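PDB 3EC6: general stress protein 26 from Bacillus anthracis, which is of uncharacterised function but binds flavin-adenine dinucleotide and belongs to the pyridoxamine 5'-phosphate oxidase family, consistent with a flavin-dependent redox role. Local coordinates for residues A[39-44]-A[117-122]; A[85-90]-A[113-118]. All coordinates share one frame; numbering follows the deposited sequence.

Contact 1: residues A[39-44]-A[117-122]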
loop_
_atom_site.group_PDB
_atom_site.type_symbol
_atom_site.label_atom_id
_atom_site.label_comp_id
_atom_site.label_asym_id
_atom_site.label_seq_id
_atom_site.Cartn_x
_atom_site.Cartn_y
_atom_site.Cartn_z
ATOM N N ASP A 39 8.804 19.439 7.118
ATOM C CA ASP A 39 7.904 19.299 8.257
ATOM C C ASP A 39 6.959 18.109 7.996
ATOM O O ASP A 39 7.427 16.988 7.766
ATOM C CB ASP A 39 7.175 20.605 8.514
ATOM C CG ASP A 39 8.119 21.685 9.041
ATOM O OD1 ASP A 39 8.954 21.371 9.932
ATOM O OD2 ASP A 39 8.015 22.820 8.548
ATOM N N PHE A 40 5.647 18.323 8.068
ATOM C CA PHE A 40 4.746 17.163 7.905
ATOM C C PHE A 40 4.255 16.987 6.483
ATOM O O PHE A 40 3.502 16.065 6.191
ATOM C CB PHE A 40 3.531 17.259 8.862
ATOM C CG PHE A 40 3.923 17.183 10.319
ATOM C CD1 PHE A 40 4.425 16.002 10.856
ATOM C CD2 PHE A 40 3.835 18.324 11.128
ATOM C CE1 PHE A 40 4.824 15.934 12.168
ATOM C CE2 PHE A 40 4.227 18.262 12.480
ATOM C CZ PHE A 40 4.714 17.058 12.989
ATOM N N VAL A 41 4.747 17.829 5.579
ATOM C CA VAL A 41 4.402 17.718 4.161
ATOM C C VAL A 41 5.318 16.721 3.490
ATOM O O VAL A 41 6.545 16.826 3.598
ATOM C CB VAL A 41 4.493 19.112 3.446
ATOM C CG1 VAL A 41 4.243 18.952 1.952
ATOM C CG2 VAL A 41 3.453 20.093 4.093
ATOM N N LEU A 42 4.743 15.726 2.809
ATOM C CA LEU A 42 5.577 14.648 2.239
ATOM C C LEU A 42 5.756 14.939 0.750
ATOM O O LEU A 42 4.942 15.591 0.111
ATOM C CB LEU A 42 4.925 13.241 2.394
ATOM C CG LEU A 42 4.700 12.872 3.859
ATOM C CD1 LEU A 42 4.015 11.511 3.909
ATOM C CD2 LEU A 42 5.999 12.808 4.634
ATOM N N TYR A 43 6.873 14.457 0.205
ATOM C CA TYR A 43 7.144 14.638 -1.241
ATOM C C TYR A 43 7.703 13.332 -1.800
ATOM O O TYR A 43 8.463 12.644 -1.113
ATOM C CB TYR A 43 8.223 15.706 -1.481
ATOM C CG TYR A 43 7.818 17.136 -1.094
ATOM C CD1 TYR A 43 7.192 17.973 -2.043
ATOM C CD2 TYR A 43 8.008 17.613 0.208
ATOM C CE1 TYR A 43 6.785 19.305 -1.709
ATOM C CE2 TYR A 43 7.585 18.900 0.558
ATOM C CZ TYR A 43 6.988 19.733 -0.392
ATOM O OH TYR A 43 6.563 21.015 -0.076
ATOM N N VAL A 44 7.325 13.001 -3.021
ATOM C CA VAL A 44 7.883 11.816 -3.700
ATOM C C VAL A 44 8.399 12.306 -5.063
ATOM O O VAL A 44 7.725 13.083 -5.748
ATOM C CB VAL A 44 6.795 10.769 -3.939
ATOM C CG1 VAL A 44 7.311 9.616 -4.792
ATOM C CG2 VAL A 44 6.301 10.234 -2.576
ATOM N N LYS A 117 3.567 16.369 -4.128
ATOM C CA LYS A 117 3.511 17.042 -2.846
ATOM C C LYS A 117 2.257 16.561 -2.150
ATOM O O LYS A 117 1.163 16.618 -2.697
ATOM C CB LYS A 117 3.420 18.563 -3.068
ATOM C CG LYS A 117 3.140 19.302 -1.771
ATOM C CD LYS A 117 3.235 20.802 -2.012
ATOM C CE LYS A 117 2.846 21.599 -0.785
ATOM N NZ LYS A 117 2.844 23.057 -1.089
ATOM N N ILE A 118 2.373 16.062 -0.929
ATOM C CA ILE A 118 1.190 15.517 -0.235
ATOM C C ILE A 118 0.957 16.386 0.993
ATOM O O ILE A 118 1.780 16.418 1.934
ATOM C CB ILE A 118 1.430 14.056 0.198
ATOM C CG1 ILE A 118 1.566 13.190 -1.018
ATOM C CG2 ILE A 118 0.200 13.542 1.005
ATOM C CD1 ILE A 118 2.289 11.941 -0.770
ATOM N N ASN A 119 -0.148 17.122 0.967
ATOM C CA ASN A 119 -0.519 18.016 2.067
ATOM C C ASN A 119 -1.400 17.241 3.010
ATOM O O ASN A 119 -2.517 16.908 2.647
ATOM C CB ASN A 119 -1.286 19.241 1.575
ATOM C CG ASN A 119 -0.371 20.303 1.059
ATOM O OD1 ASN A 119 -0.183 20.436 -0.137
ATOM N ND2 ASN A 119 0.247 21.040 1.972
ATOM N N PRO A 120 -0.888 16.898 4.195
ATOM C CA PRO A 120 -1.663 15.984 5.020
ATOM C C PRO A 120 -2.873 16.695 5.663
ATOM O O PRO A 120 -2.780 17.858 6.078
ATOM C CB PRO A 120 -0.681 15.573 6.132
ATOM C CG PRO A 120 0.179 16.879 6.294
ATOM C CD PRO A 120 0.363 17.321 4.861
ATOM N N ASP A 121 -3.983 15.963 5.717
ATOM C CA ASP A 121 -5.104 16.423 6.547
ATOM C C ASP A 121 -5.064 15.677 7.844
ATOM O O ASP A 121 -5.367 16.276 8.902
ATOM C CB ASP A 121 -6.451 16.176 5.837
ATOM C CG ASP A 121 -6.646 17.138 4.657
ATOM O OD1 ASP A 121 -6.371 18.318 4.816
ATOM O OD2 ASP A 121 -6.961 16.693 3.505
ATOM N N THR A 122 -4.798 14.362 7.795
ATOM C CA THR A 122 -4.833 13.552 9.020
ATOM C C THR A 122 -3.612 12.635 9.008
ATOM O O THR A 122 -3.300 12.049 7.967
ATOM C CB THR A 122 -6.111 12.701 9.115
ATOM O OG1 THR A 122 -7.238 13.570 8.895
ATOM C CG2 THR A 122 -6.248 12.016 10.493
HETATM O O HOH W 1 2.023 14.615 4.143
HETATM O O HOH W 2 5.824 23.040 -1.811
#

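Contact 2: residues A[85-90]-A[113-118]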
loop_
_atom_site.group_PDB
_atom_site.type_symbol
_atom_site.label_atom_id
_atom_site.label_comp_id
_atom_site.label_asym_id
_atom_site.label_seq_id
_atom_site.Cartn_x
_atom_site.Cartn_y
_atom_site.Cartn_z
ATOM N N SER A 85 -0.610 17.311 -5.028
ATOM C CA SER A 85 -0.433 18.165 -6.204
ATOM C C SER A 85 0.978 17.929 -6.755
ATOM O O SER A 85 1.794 17.242 -6.142
ATOM C CB SER A 85 -0.672 19.625 -5.816
ATOM O OG SER A 85 0.253 20.025 -4.829
ATOM N N ILE A 86 1.268 18.523 -7.908
ATOM C CA ILE A 86 2.603 18.351 -8.516
ATOM C C ILE A 86 3.416 19.594 -8.246
ATOM O O ILE A 86 2.914 20.737 -8.357
ATOM C CB ILE A 86 2.454 18.099 -10.019
ATOM C CG1 ILE A 86 1.597 16.858 -10.241
ATOM C CG2 ILE A 86 3.868 17.823 -10.663
ATOM C CD1 ILE A 86 1.923 15.701 -9.365
ATOM N N GLU A 87 4.675 19.395 -7.872
ATOM C CA GLU A 87 5.552 20.487 -7.446
ATOM C C GLU A 87 6.783 20.405 -8.350
ATOM O O GLU A 87 7.412 19.339 -8.487
ATOM C CB GLU A 87 5.883 20.336 -5.933
ATOM C CG GLU A 87 6.976 21.286 -5.452
ATOM C CD GLU A 87 6.540 22.747 -5.469
ATOM O OE1 GLU A 87 5.970 23.181 -4.446
ATOM O OE2 GLU A 87 6.814 23.481 -6.445
ATOM N N GLU A 88 7.104 21.527 -9.013
ATOM C CA GLU A 88 8.263 21.539 -9.900
ATOM C C GLU A 88 9.319 22.541 -9.379
ATOM O O GLU A 88 10.242 22.876 -10.110
ATOM C CB GLU A 88 7.872 21.903 -11.344
ATOM C CG GLU A 88 6.823 20.970 -11.905
ATOM C CD GLU A 88 6.866 20.820 -13.407
ATOM O OE1 GLU A 88 7.969 20.803 -14.009
ATOM O OE2 GLU A 88 5.782 20.676 -13.987
ATOM N N ASP A 89 9.159 23.015 -8.149
ATOM C CA ASP A 89 10.117 23.959 -7.538
ATOM C C ASP A 89 11.545 23.399 -7.602
ATOM O O ASP A 89 11.815 22.323 -7.070
ATOM C CB ASP A 89 9.703 24.187 -6.095
ATOM C CG ASP A 89 10.626 25.132 -5.388
ATOM O OD1 ASP A 89 10.587 26.354 -5.696
ATOM O OD2 ASP A 89 11.411 24.669 -4.542
ATOM N N SER A 90 12.452 24.127 -8.260
ATOM C CA SER A 90 13.852 23.687 -8.411
ATOM C C SER A 90 14.566 23.502 -7.084
ATOM O O SER A 90 15.372 22.583 -6.946
ATOM C CB SER A 90 14.649 24.661 -9.273
ATOM O OG SER A 90 14.132 24.683 -10.585
ATOM N N TYR A 113 11.655 15.068 -14.185
ATOM C CA TYR A 113 11.597 14.964 -12.710
ATOM C C TYR A 113 10.563 15.960 -12.174
ATOM O O TYR A 113 10.662 17.170 -12.366
ATOM C CB TYR A 113 13.003 15.291 -12.196
ATOM C CG TYR A 113 13.229 15.427 -10.694
ATOM C CD1 TYR A 113 12.309 14.910 -9.757
ATOM C CD2 TYR A 113 14.422 16.045 -10.230
ATOM C CE1 TYR A 113 12.532 15.039 -8.428
ATOM C CE2 TYR A 113 14.684 16.170 -8.857
ATOM C CZ TYR A 113 13.705 15.654 -7.975
ATOM O OH TYR A 113 13.956 15.764 -6.624
ATOM N N VAL A 114 9.575 15.427 -11.488
ATOM C CA VAL A 114 8.653 16.298 -10.738
ATOM C C VAL A 114 8.526 15.697 -9.364
ATOM O O VAL A 114 8.898 14.528 -9.119
ATOM C CB VAL A 114 7.245 16.373 -11.390
ATOM C CG1 VAL A 114 7.354 17.007 -12.779
ATOM C CG2 VAL A 114 6.590 14.969 -11.491
ATOM N N LEU A 115 7.978 16.492 -8.461
ATOM C CA LEU A 115 7.644 16.000 -7.121
ATOM C C LEU A 115 6.123 15.890 -6.967
ATOM O O LEU A 115 5.375 16.767 -7.397
ATOM C CB LEU A 115 8.180 16.942 -6.030
ATOM C CG LEU A 115 9.705 17.003 -5.897
ATOM C CD1 LEU A 115 10.061 18.229 -5.036
ATOM C CD2 LEU A 115 10.266 15.718 -5.315
ATOM N N ILE A 116 5.685 14.803 -6.323
ATOM C CA ILE A 116 4.308 14.773 -5.828
ATOM C C ILE A 116 4.344 15.308 -4.385
ATOM O O ILE A 116 5.089 14.811 -3.553
ATOM C CB ILE A 116 3.808 13.370 -5.818
ATOM C CG1 ILE A 116 3.773 12.811 -7.228
ATOM C CG2 ILE A 116 2.423 13.361 -5.171
ATOM C CD1 ILE A 116 3.398 11.296 -7.261
ATOM N N LYS A 117 3.567 16.369 -4.128
ATOM C CA LYS A 117 3.511 17.042 -2.846
ATOM C C LYS A 117 2.257 16.561 -2.150
ATOM O O LYS A 117 1.163 16.618 -2.697
ATOM C CB LYS A 117 3.420 18.563 -3.068
ATOM C CG LYS A 117 3.140 19.302 -1.771
ATOM C CD LYS A 117 3.235 20.802 -2.012
ATOM C CE LYS A 117 2.846 21.599 -0.785
ATOM N NZ LYS A 117 2.844 23.057 -1.089
ATOM N N ILE A 118 2.373 16.062 -0.929
ATOM C CA ILE A 118 1.190 15.517 -0.235
ATOM C C ILE A 118 0.957 16.386 0.993
ATOM O O ILE A 118 1.780 16.418 1.934
ATOM C CB ILE A 118 1.430 14.056 0.198
ATOM C CG1 ILE A 118 1.566 13.190 -1.018
ATOM C CG2 ILE A 118 0.200 13.542 1.005
ATOM C CD1 ILE A 118 2.289 11.941 -0.770
HETATM O O HOH W 2 5.824 23.040 -1.811
#

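Contact 1: residues A[39-44]-A[117-122]
Leu42 and Ile118 form a hydrogen-bonded antiparallel pair that joins strand 41-47 to strand 113-126 in the beta barrel of this flavin-binding, pyridoxamine 5'-phosphate oxidase-like fold; the short strand axes run at 159°. The backbone ladder is reciprocal: Leu42 N donates to Ile118 O at 3.2 Å, and Ile118 N to Leu42 O at 2.8 Å. Water extends it, since one molecule donates to both Phe40 O and Ile118 O, so that Ile118 O takes a second bond besides the one from Leu42 N.

Leu42 and Ile118 also meet CB to CB and turn to the interior, where Val64 of strand 61-66 touches both. Just before strand 41-47 begins, Pro120 CG lies 3.4 Å from Phe40 O, and its CD lies alongside Val41.

On the face carrying Tyr43 and Lys117, the side chains lie side by side and point the same way. Lys117 CG, anti to the backbone N (chi1 171°), sits 3.6 Å from Tyr43 CE1, and the extended chain beyond it follows the phenol outward. A second water lies in the ring plane at the edge, 2.8 Å from Tyr43 OH, and accepts from Lys117 NZ at 3.1 Å.

Contact 2: residues A[85-90]-A[113-118]
Glu87 and Leu115 form one hydrogen-bonded pair of an antiparallel ladder, Ser85 and Lys117 the other, and Ile86 and Ile116 make the non-hydrogen-bonded pair between them. This ladder ties the end of strand 77-87 to strand 113-126. The straightest of its four backbone bonds runs from Lys117 N to Ser85 O, 2.8 Å long with 174° at the hydrogen.

Within each face, the torsions decide which branch makes the contact. Ile86 places CG2 anti to its backbone N, 3.7 Å from Val114 CB, while its CD1 reaches Ile116 CG1 at 4.0 Å; both neighbours are crossed obliquely. Ile53 of helix 51-58 touches all three residues, and Ile56 of the same helix also meets Ile116. Val114 CG1 lies 3.9 Å from Glu88 CD, the two side chains running side by side. The Glu88 carboxylate continues to a salt bridge with Arg48.

On the face of Ser85, Glu87, Leu115 and Lys117, Leu115 rests CB on Glu87 O and packs against Leu92 and Phe96 of helix 90-96. The Glu87 chain bends at chi2 (68°), and its carboxylate serves two partners. OE2 accepts from Asp89 N at 2.9 Å, on the anti side and 26° out of the carboxylate plane; OE1 accepts from a water at 2.6 Å. Asp89 in turn is the N-cap of helix 90-96, its OD2 bonded to Leu92 N.

Glu87 OE1 and Lys117 NZ stay 4.6 Å apart, too far for a salt bridge. With the water between them accepting from NZ and donating to OE1, the charges probably stabilise each other indirectly, while the bond to Asp89 N helps hold the carboxylate near the helix start.

How the contacts relate
Strand 113-126 lies between strands 41-47 and 77-87, and contacts 1 and 2 are its pairings with these two neighbours, with centres about 11 Å apart. Along the chain 39-44 comes first, then 85-90; both pair with the later strand, where the segments overlap at Lys117 and Ile118, of which Lys117 takes part in both contacts. Contact 2 uses the beginning of strand 113-126 and contact 1 the part that follows. A probable hydrogen bond from Ile116 N to Val44 O, 2.7 Å, carries the pairing of contact 1 into contact 2, and one water reaches Tyr43, Lys117 and Glu87 across all three strands. The Ile116 side chain is about 7 Å from a bound FAD, placing this part of the barrel near the flavin.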